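Local coordinates for inactive PncC family protein (Escherichia coli O157:H7, PDB 5KOL), which belongs to the CinA (competence-damaged protein) family but lacks nicotinamide-nucleotide amidohydrolase activity, at the interface of chains A and B. Numbering follows the deposited sequence. Chains: chain A/B, Uncharacterized protein.

Contacts 1, 2 and 3 sample one two-fold symmetric interface between two copies of the protein. Measured between the centres of their C-alpha atoms, contacts 1 and 2 are about 12 Å apart, contacts 1 and 3 about 11 Å and contacts 2 and 3 about 15 Å. Contacts 1 and 3 share A:Arg105 and pair the same elements, the end of helix 92-106 and the helix that starts at residue 70, with the chains exchanged, although the lysine differs in shape. Strand 61-67 supplies residues to contacts 2 and 3. Strand pairing flanked by helix packing is consistent with a dimer, although the deposited assembly alone does not prove one.

Contact 1: the interface of chains A and B. Residues chain A 104-107; chain B 71, 75-76.
B:Lys75 lies across the C-terminal end of helix 92-106 of chain A, and its polar contact is with a backbone oxygen. The ammonium NZ of B:Lys75 is 3.3 Å from A:Arg105 O, a weak hydrogen bond. CG is anti to the backbone N (chi1 176°), and bends at chi2 and chi4 then fold the chain around this carbonyl. The lysine may also be favoured by the negative pole of the helix end. The amide NE2 of B:Gln71 is 3.8 Å from A:Ala106 O, too long to count as a bond. Opposite charges are near without meeting, since the carboxylate OD2 of A:Asp107 and NZ of B:Lys75 are 6.5 Å apart; any attraction would be long-range. Packing comes from carbon atoms. CB of A:Asp107 touches CE of B:Lys75 at 3.8 Å; A:Asp107 has left-handed backbone torsions (phi 52°) at the residue following the helix, which break its regular course. The methyl CD1 of B:Ile76 makes a van der Waals contact on the carbonyl oxygen, 3.4 Å from A:Arg105 O. The site fits a helix end of one subunit against helix 70-77 of the other, and so contributes to dimer packing if this assembly is the biological one.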
ATOM      1  N   GLU A 104       7.789  -2.289  13.956  1.00 32.16           N
ATOM      2  CA  GLU A 104       7.125  -3.076  14.996  1.00 37.69           C
ATOM      3  C   GLU A 104       6.072  -4.010  14.407  1.00 41.49           C
ATOM      4  O   GLU A 104       6.034  -5.206  14.725  1.00 37.39           O
ATOM      5  CB  GLU A 104       6.470  -2.154  16.029  1.00 36.84           C
ATOM      6  CG  GLU A 104       7.405  -1.199  16.763  1.00 52.57           C
ATOM      7  CD  GLU A 104       6.654  -0.115  17.545  1.00 65.00           C
ATOM      8  OE1 GLU A 104       7.311   0.830  18.026  1.00 71.97           O
ATOM      9  OE2 GLU A 104       5.412  -0.211  17.690  1.00 65.35           O
ATOM     10  N   ARG A 105       5.185  -3.465  13.575  1.00 38.60           N
ATOM     11  CA  ARG A 105       4.087  -4.255  13.022  0.54 35.88           C
ATOM     12  C   ARG A 105       4.597  -5.380  12.127  1.00 37.51           C
ATOM     13  O   ARG A 105       4.032  -6.477  12.119  1.00 39.20           O
ATOM     14  CB  ARG A 105       3.141  -3.344  12.239  0.54 37.42           C
ATOM     15  CG  ARG A 105       2.144  -2.573  13.079  0.54 40.53           C
ATOM     16  CD  ARG A 105       0.863  -3.366  13.254  0.54 42.83           C
ATOM     17  NE  ARG A 105      -0.241  -2.543  13.737  0.54 40.04           N
ATOM     18  CZ  ARG A 105      -1.480  -2.989  13.912  0.54 43.06           C
ATOM     19  NH1 ARG A 105      -1.769  -4.253  13.634  0.54 41.07           N
ATOM     20  NH2 ARG A 105      -2.429  -2.178  14.362  0.54 35.40           N
ATOM     21  N   ALA A 106       5.654  -5.123  11.356  1.00 34.06           N
ATOM     22  CA  ALA A 106       6.107  -6.078  10.356  1.00 32.90           C
ATOM     23  C   ALA A 106       7.178  -7.034  10.865  1.00 40.41           C
ATOM     24  O   ALA A 106       7.443  -8.041  10.199  1.00 37.85           O
ATOM     25  CB  ALA A 106       6.625  -5.330   9.117  1.00 28.36           C
ATOM     26  N   ASP A 107       7.767  -6.773  12.032  1.00 39.39           N
ATOM     27  CA  ASP A 107       8.955  -7.496  12.485  1.00 48.42           C
ATOM     28  C   ASP A 107      10.040  -7.466  11.402  1.00 41.53           C
ATOM     29  O   ASP A 107      10.570  -8.495  10.980  1.00 51.19           O
ATOM     30  CB  ASP A 107       8.601  -8.932  12.885  1.00 49.21           C
ATOM     31  CG  ASP A 107       9.712  -9.615  13.651  1.00 62.84           C
ATOM     32  OD1 ASP A 107      10.424  -8.920  14.407  1.00 61.39           O
ATOM     33  OD2 ASP A 107       9.870 -10.846  13.501  1.00 72.60           O
TER
ATOM     34  N   GLN B  71       4.687 -14.691   5.037  1.00 39.64           N
ATOM     35  CA  GLN B  71       4.991 -14.120   6.346  1.00 40.80           C
ATOM     36  C   GLN B  71       4.193 -12.842   6.594  1.00 44.98           C
ATOM     37  O   GLN B  71       3.647 -12.646   7.686  1.00 42.02           O
ATOM     38  CB  GLN B  71       6.496 -13.859   6.457  1.00 47.66           C
ATOM     39  CG  GLN B  71       7.000 -13.576   7.866  1.00 55.82           C
ATOM     40  CD  GLN B  71       7.013 -12.094   8.218  1.00 62.50           C
ATOM     41  OE1 GLN B  71       6.983 -11.229   7.338  1.00 63.60           O
ATOM     42  NE2 GLN B  71       7.070 -11.796   9.515  1.00 64.89           N
ATOM     43  N   LYS B  75       1.447 -12.399   9.502  1.00 48.81           N
ATOM     44  CA  LYS B  75       1.768 -11.448  10.567  1.00 40.35           C
ATOM     45  C   LYS B  75       0.798 -10.272  10.581  1.00 42.85           C
ATOM     46  O   LYS B  75       0.272  -9.900  11.640  1.00 42.60           O
ATOM     47  CB  LYS B  75       3.207 -10.951  10.408  1.00 48.81           C
ATOM     48  CG  LYS B  75       3.632  -9.882  11.419  1.00 52.36           C
ATOM     49  CD  LYS B  75       4.348 -10.507  12.611  1.00 57.07           C
ATOM     50  CE  LYS B  75       4.871  -9.460  13.597  1.00 59.63           C
ATOM     51  NZ  LYS B  75       3.789  -8.831  14.410  1.00 62.44           N
ATOM     52  N   ILE B  76       0.533  -9.682   9.410  1.00 39.50           N
ATOM     53  CA  ILE B  76      -0.249  -8.447   9.356  1.00 36.84           C
ATOM     54  C   ILE B  76      -1.747  -8.734   9.403  1.00 39.30           C
ATOM     55  O   ILE B  76      -2.502  -8.024  10.073  1.00 36.64           O
ATOM     56  CB  ILE B  76       0.130  -7.639   8.105  1.00 36.44           C
ATOM     57  CG1 ILE B  76       1.632  -7.353   8.097  1.00 42.64           C
ATOM     58  CG2 ILE B  76      -0.684  -6.347   8.024  1.00 34.11           C
ATOM     59  CD1 ILE B  76       2.116  -6.669   9.359  1.00 42.30           C
TER

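Contact 2: the interface of chains A and B. Residues chain A 52, 57-58, 61-62; chain B 44, 66, 68-69.
The phenyl ring of B:Phe68 has A:Cys52 and A:Thr57 above one face and A:Pro58 at its edge, in this pairing of two CinA-family subunits. Over that face the groups divide between opposite rims. The thiol SG of A:Cys52 sits 3.4 Å from CD1 of B:Phe68, whereas the methyl CG2 of A:Thr57 is 3.7 Å from CD2 of B:Phe68, the two side chains crossing at about a right angle. CG of A:Pro58 lies in the ring plane, 3.9 Å from CE2 of B:Phe68. A second flat group, the phenol ring of A:Tyr61, has SG of A:Cys52 and CG2 of A:Thr57 at its own edge, in plane, and thereby backs the two residues that meet the phenylalanine. CG of B:Phe68 is anti to the backbone N (chi1 -159°), which carries the ring out beneath A:Cys52 and A:Thr57. That backbone is held too: B:Phe68 N donates to A:Gly62 O over 2.8 Å, nearly straight (170° at H), on a lone pair in the carbonyl plane. The bond fits the register of the antiparallel A:Phe65–B:Phe65 pairing, continuing it one residue past the end of the chain B strand. Beside it, CG2 of B:Thr69 packs 3.8 Å from CA of A:Pro58, and CG1 of B:Val66 reaches SG of A:Cys52 at 3.8 Å.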
ATOM      1  N   CYS A  52       7.191  -3.805  -5.002  1.00 26.68           N
ATOM      2  CA  CYS A  52       6.573  -5.050  -5.435  1.00 31.59           C
ATOM      3  C   CYS A  52       6.853  -5.343  -6.897  1.00 32.13           C
ATOM      4  O   CYS A  52       6.725  -6.497  -7.316  1.00 35.85           O
ATOM      5  CB  CYS A  52       5.065  -5.012  -5.185  1.00 22.73           C
ATOM      6  SG  CYS A  52       4.656  -5.158  -3.410  1.00 29.20           S
ATOM      7  N   THR A  57      11.383  -9.440  -5.072  1.00 36.32           N
ATOM      8  CA  THR A  57      10.700  -8.805  -3.937  1.00 33.67           C
ATOM      9  C   THR A  57      10.560  -9.701  -2.708  1.00 32.51           C
ATOM     10  O   THR A  57      10.891  -9.240  -1.611  1.00 30.74           O
ATOM     11  CB  THR A  57       9.300  -8.316  -4.345  1.00 34.16           C
ATOM     12  OG1 THR A  57       9.392  -7.476  -5.508  1.00 28.89           O
ATOM     13  CG2 THR A  57       8.664  -7.520  -3.197  1.00 35.67           C
ATOM     14  N   PRO A  58      10.093 -10.955  -2.807  1.00 39.75           N
ATOM     15  CA  PRO A  58       9.818 -11.717  -1.578  1.00 35.43           C
ATOM     16  C   PRO A  58      11.052 -12.026  -0.771  1.00 41.15           C
ATOM     17  O   PRO A  58      10.917 -12.386   0.402  1.00 41.43           O
ATOM     18  CB  PRO A  58       9.166 -13.007  -2.099  1.00 40.70           C
ATOM     19  CG  PRO A  58       8.756 -12.708  -3.482  1.00 47.12           C
ATOM     20  CD  PRO A  58       9.796 -11.768  -3.994  1.00 37.59           C
ATOM     21  N   TYR A  61      11.182  -8.059   0.967  1.00 33.75           N
ATOM     22  CA  TYR A  61      10.071  -7.147   1.244  1.00 30.81           C
ATOM     23  C   TYR A  61       8.746  -7.891   1.272  1.00 32.97           C
ATOM     24  O   TYR A  61       8.406  -8.585   0.312  1.00 34.95           O
ATOM     25  CB  TYR A  61      10.003  -6.033   0.190  1.00 25.33           C
ATOM     26  CG  TYR A  61       8.871  -5.023   0.366  1.00 27.84           C
ATOM     27  CD1 TYR A  61       8.910  -4.073   1.384  1.00 23.98           C
ATOM     28  CD2 TYR A  61       7.792  -4.989  -0.522  1.00 29.61           C
ATOM     29  CE1 TYR A  61       7.881  -3.124   1.532  1.00 25.06           C
ATOM     30  CE2 TYR A  61       6.760  -4.055  -0.386  1.00 23.10           C
ATOM     31  CZ  TYR A  61       6.819  -3.123   0.642  1.00 27.14           C
ATOM     32  OH  TYR A  61       5.821  -2.191   0.769  1.00 23.05           O
ATOM     33  N   GLY A  62       7.976  -7.702   2.345  1.00 29.96           N
ATOM     34  CA  GLY A  62       6.650  -8.284   2.391  1.00 38.90           C
ATOM     35  C   GLY A  62       5.541  -7.335   2.802  1.00 31.34           C
ATOM     36  O   GLY A  62       4.433  -7.422   2.269  1.00 35.21           O
TER
ATOM     37  N   GLY B  44       0.181  -4.928  -5.413  1.00 27.89           N
ATOM     38  CA  GLY B  44       1.360  -4.208  -4.953  1.00 29.65           C
ATOM     39  C   GLY B  44       1.122  -2.868  -4.293  1.00 34.75           C
ATOM     40  O   GLY B  44       2.093  -2.181  -3.969  1.00 29.78           O
ATOM     41  N   VAL B  66      -0.391  -3.874   2.111  1.00 25.09           N
ATOM     42  CA  VAL B  66       0.249  -4.704   1.095  1.00 23.06           C
ATOM     43  C   VAL B  66       0.969  -5.829   1.833  1.00 28.84           C
ATOM     44  O   VAL B  66       1.837  -5.575   2.679  1.00 27.06           O
ATOM     45  CB  VAL B  66       1.204  -3.893   0.205  1.00 27.45           C
ATOM     46  CG1 VAL B  66       1.775  -4.779  -0.892  1.00 27.93           C
ATOM     47  CG2 VAL B  66       0.475  -2.700  -0.421  1.00 26.07           C
ATOM     48  N   PHE B  68       2.877  -8.986   0.592  1.00 32.47           N
ATOM     49  CA  PHE B  68       3.348  -9.642  -0.621  1.00 31.23           C
ATOM     50  C   PHE B  68       3.810 -11.075  -0.373  1.00 35.70           C
ATOM     51  O   PHE B  68       3.901 -11.852  -1.329  1.00 36.92           O
ATOM     52  CB  PHE B  68       4.478  -8.799  -1.238  1.00 28.85           C
ATOM     53  CG  PHE B  68       4.722  -9.048  -2.719  1.00 33.79           C
ATOM     54  CD1 PHE B  68       3.897  -8.478  -3.683  1.00 32.66           C
ATOM     55  CD2 PHE B  68       5.785  -9.832  -3.139  1.00 38.72           C
ATOM     56  CE1 PHE B  68       4.124  -8.697  -5.045  1.00 37.56           C
ATOM     57  CE2 PHE B  68       6.020 -10.059  -4.499  1.00 39.79           C
ATOM     58  CZ  PHE B  68       5.190  -9.489  -5.450  1.00 39.71           C
ATOM     59  N   THR B  69       4.088 -11.447   0.881  1.00 32.38           N
ATOM     60  CA  THR B  69       4.624 -12.761   1.220  1.00 41.80           C
ATOM     61  C   THR B  69       3.696 -13.495   2.176  1.00 42.67           C
ATOM     62  O   THR B  69       2.820 -12.900   2.809  1.00 42.80           O
ATOM     63  CB  THR B  69       5.995 -12.663   1.892  1.00 41.33           C
ATOM     64  OG1 THR B  69       5.873 -11.829   3.056  1.00 35.73           O
ATOM     65  CG2 THR B  69       7.049 -12.099   0.938  1.00 35.87           C
TER

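Contact 3: the interface of chains A and B. Residues chain A 65-66, 75-76, 105; chain B 63, 65, 105-106.
A:Lys75 runs alongside the last turn of helix 92-106 of chain B. Beyond CB, chi1 of -176° sets CG anti to the backbone N, and CG of A:Lys75 is 3.6 Å from B:Arg105 O. CD of A:Lys75 lies over two successive backbone carbonyls, 3.7 Å from B:Ala106 O. CE stays near B:Arg105 O, and a bend at chi4 swings the ammonium NZ of A:Lys75 back to hydrogen-bond B:Arg105 O at 2.8 Å. The donor sits above the carbonyl plane, 51° out of it, but B:Arg105 is poorly ordered and this exact geometry carries less weight. A:Ile76, next in the helix, meets B:Phe65 tip to tip, CD1 of A:Ile76 3.8 Å from CZ of B:Phe65. Within chain A, the guanidinium of A:Arg105 ties down the end of helix 70-76: NE of A:Arg105 donates to A:Ile76 O at 2.8 Å, and NH2 of A:Arg105 to A:Lys75 O at 3.0 Å, which should steady the backbone behind both contact residues. A:Phe65 and B:Phe65 form an antiparallel backbone bridge. Their rings touch through CD1 of A:Phe65 and CD1 of B:Phe65, 4.0 Å apart. The site therefore lies where strands 61-67 pair across the subunits, with helix 70-76 of chain A packed against helix 92-106 of chain B alongside.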
ATOM      1  N   PHE A  65       2.531  -0.496   4.440  1.00 23.69           N
ATOM      2  CA  PHE A  65       1.399   0.138   5.094  1.00 29.20           C
ATOM      3  C   PHE A  65       1.080   1.441   4.382  1.00 22.89           C
ATOM      4  O   PHE A  65       1.992   2.203   4.045  1.00 23.57           O
ATOM      5  CB  PHE A  65       1.711   0.383   6.575  1.00 24.61           C
ATOM      6  CG  PHE A  65       2.077  -0.870   7.313  1.00 27.74           C
ATOM      7  CD1 PHE A  65       1.083  -1.750   7.723  1.00 29.10           C
ATOM      8  CD2 PHE A  65       3.400  -1.186   7.573  1.00 27.21           C
ATOM      9  CE1 PHE A  65       1.403  -2.916   8.388  1.00 32.09           C
ATOM     10  CE2 PHE A  65       3.729  -2.357   8.252  1.00 27.43           C
ATOM     11  CZ  PHE A  65       2.723  -3.220   8.654  1.00 34.53           C
ATOM     12  N   VAL A  66      -0.202   1.664   4.120  1.00 21.11           N
ATOM     13  CA  VAL A  66      -0.702   2.939   3.643  1.00 23.46           C
ATOM     14  C   VAL A  66      -1.627   3.476   4.719  1.00 27.39           C
ATOM     15  O   VAL A  66      -2.622   2.826   5.068  1.00 28.23           O
ATOM     16  CB  VAL A  66      -1.425   2.806   2.291  1.00 23.90           C
ATOM     17  CG1 VAL A  66      -1.974   4.133   1.867  1.00 28.40           C
ATOM     18  CG2 VAL A  66      -0.445   2.270   1.215  1.00 25.79           C
ATOM     19  N   LYS A  75      -3.710   4.062  14.595  1.00 26.07           N
ATOM     20  CA  LYS A  75      -4.124   2.689  14.852  1.00 29.08           C
ATOM     21  C   LYS A  75      -3.113   1.683  14.316  1.00 32.38           C
ATOM     22  O   LYS A  75      -2.796   0.699  14.994  1.00 27.44           O
ATOM     23  CB  LYS A  75      -5.499   2.423  14.237  1.00 36.36           C
ATOM     24  CG  LYS A  75      -6.025   1.032  14.555  1.00 37.71           C
ATOM     25  CD  LYS A  75      -7.516   0.963  14.457  1.00 36.20           C
ATOM     26  CE  LYS A  75      -8.083  -0.247  15.210  1.00 31.41           C
ATOM     27  NZ  LYS A  75      -7.131  -1.394  15.228  1.00 32.10           N
ATOM     28  N   ILE A  76      -2.624   1.897  13.092  1.00 27.81           N
ATOM     29  CA  ILE A  76      -1.762   0.915  12.443  1.00 28.54           C
ATOM     30  C   ILE A  76      -0.299   1.102  12.851  1.00 26.68           C
ATOM     31  O   ILE A  76       0.438   0.124  13.036  1.00 33.94           O
ATOM     32  CB  ILE A  76      -1.932   1.007  10.908  1.00 30.22           C
ATOM     33  CG1 ILE A  76      -3.404   0.861  10.512  1.00 30.83           C
ATOM     34  CG2 ILE A  76      -1.050  -0.027  10.196  1.00 29.36           C
ATOM     35  CD1 ILE A  76      -4.110  -0.307  11.154  1.00 30.43           C
ATOM     36  N   ARG A 105       5.185  -3.465  13.575  1.00 38.60           N
ATOM     37  CA  ARG A 105       4.087  -4.255  13.022  0.54 35.88           C
ATOM     38  C   ARG A 105       4.597  -5.380  12.127  1.00 37.51           C
ATOM     39  O   ARG A 105       4.032  -6.477  12.119  1.00 39.20           O
ATOM     40  CB  ARG A 105       3.141  -3.344  12.239  0.54 37.42           C
ATOM     41  CG  ARG A 105       2.144  -2.573  13.079  0.54 40.53           C
ATOM     42  CD  ARG A 105       0.863  -3.366  13.254  0.54 42.83           C
ATOM     43  NE  ARG A 105      -0.241  -2.543  13.737  0.54 40.04           N
ATOM     44  CZ  ARG A 105      -1.480  -2.989  13.912  0.54 43.06           C
ATOM     45  NH1 ARG A 105      -1.769  -4.253  13.634  0.54 41.07           N
ATOM     46  NH2 ARG A 105      -2.429  -2.178  14.362  0.54 35.40           N
TER
ATOM     47  N   ALA B  63      -6.820   3.009   5.740  1.00 26.08           N
ATOM     48  CA  ALA B  63      -5.797   1.990   5.952  1.00 30.26           C
ATOM     49  C   ALA B  63      -5.772   0.998   4.801  1.00 32.31           C
ATOM     50  O   ALA B  63      -6.778   0.331   4.527  1.00 26.09           O
ATOM     51  CB  ALA B  63      -6.035   1.273   7.289  1.00 24.42           C
ATOM     52  N   PHE B  65      -3.305  -2.251   3.227  1.00 23.14           N
ATOM     53  CA  PHE B  65      -2.242  -3.197   3.528  1.00 27.52           C
ATOM     54  C   PHE B  65      -1.711  -3.826   2.245  1.00 25.09           C
ATOM     55  O   PHE B  65      -2.489  -4.257   1.388  1.00 28.47           O
ATOM     56  CB  PHE B  65      -2.753  -4.276   4.482  1.00 26.78           C
ATOM     57  CG  PHE B  65      -3.336  -3.709   5.758  1.00 26.34           C
ATOM     58  CD1 PHE B  65      -2.498  -3.345   6.807  1.00 25.39           C
ATOM     59  CD2 PHE B  65      -4.713  -3.528   5.898  1.00 29.54           C
ATOM     60  CE1 PHE B  65      -3.029  -2.818   7.984  1.00 28.68           C
ATOM     61  CE2 PHE B  65      -5.253  -3.001   7.066  1.00 30.61           C
ATOM     62  CZ  PHE B  65      -4.404  -2.644   8.110  1.00 30.04           C
ATOM     63  N   ARG B 105      -7.852  -5.160  11.710  1.00 41.53           N
ATOM     64  CA  ARG B 105      -6.721  -4.275  11.978  1.00 35.89           C
ATOM     65  C   ARG B 105      -7.104  -2.807  11.845  1.00 32.63           C
ATOM     66  O   ARG B 105      -6.568  -1.956  12.562  1.00 36.13           O
ATOM     67  CB  ARG B 105      -5.550  -4.583  11.036  1.00 36.62           C
ATOM     68  CG  ARG B 105      -4.879  -5.916  11.259  1.00 47.39           C
ATOM     69  CD  ARG B 105      -4.649  -6.178  12.740  1.00 57.24           C
ATOM     70  NE  ARG B 105      -3.728  -7.291  12.957  1.00 64.73           N
ATOM     71  CZ  ARG B 105      -4.062  -8.573  12.836  1.00 67.40           C
ATOM     72  NH1 ARG B 105      -5.298  -8.915  12.488  1.00 71.26           N
ATOM     73  NH2 ARG B 105      -3.154  -9.519  13.048  1.00 67.28           N
ATOM     74  N   ALA B 106      -7.984  -2.485  10.900  1.00 27.28           N
ATOM     75  CA  ALA B 106      -8.366  -1.100  10.649  1.00 31.91           C
ATOM     76  C   ALA B 106      -9.579  -0.642  11.455  1.00 30.12           C
ATOM     77  O   ALA B 106      -9.818   0.565  11.535  1.00 31.23           O
ATOM     78  CB  ALA B 106      -8.656  -0.898   9.153  1.00 32.58           C
TER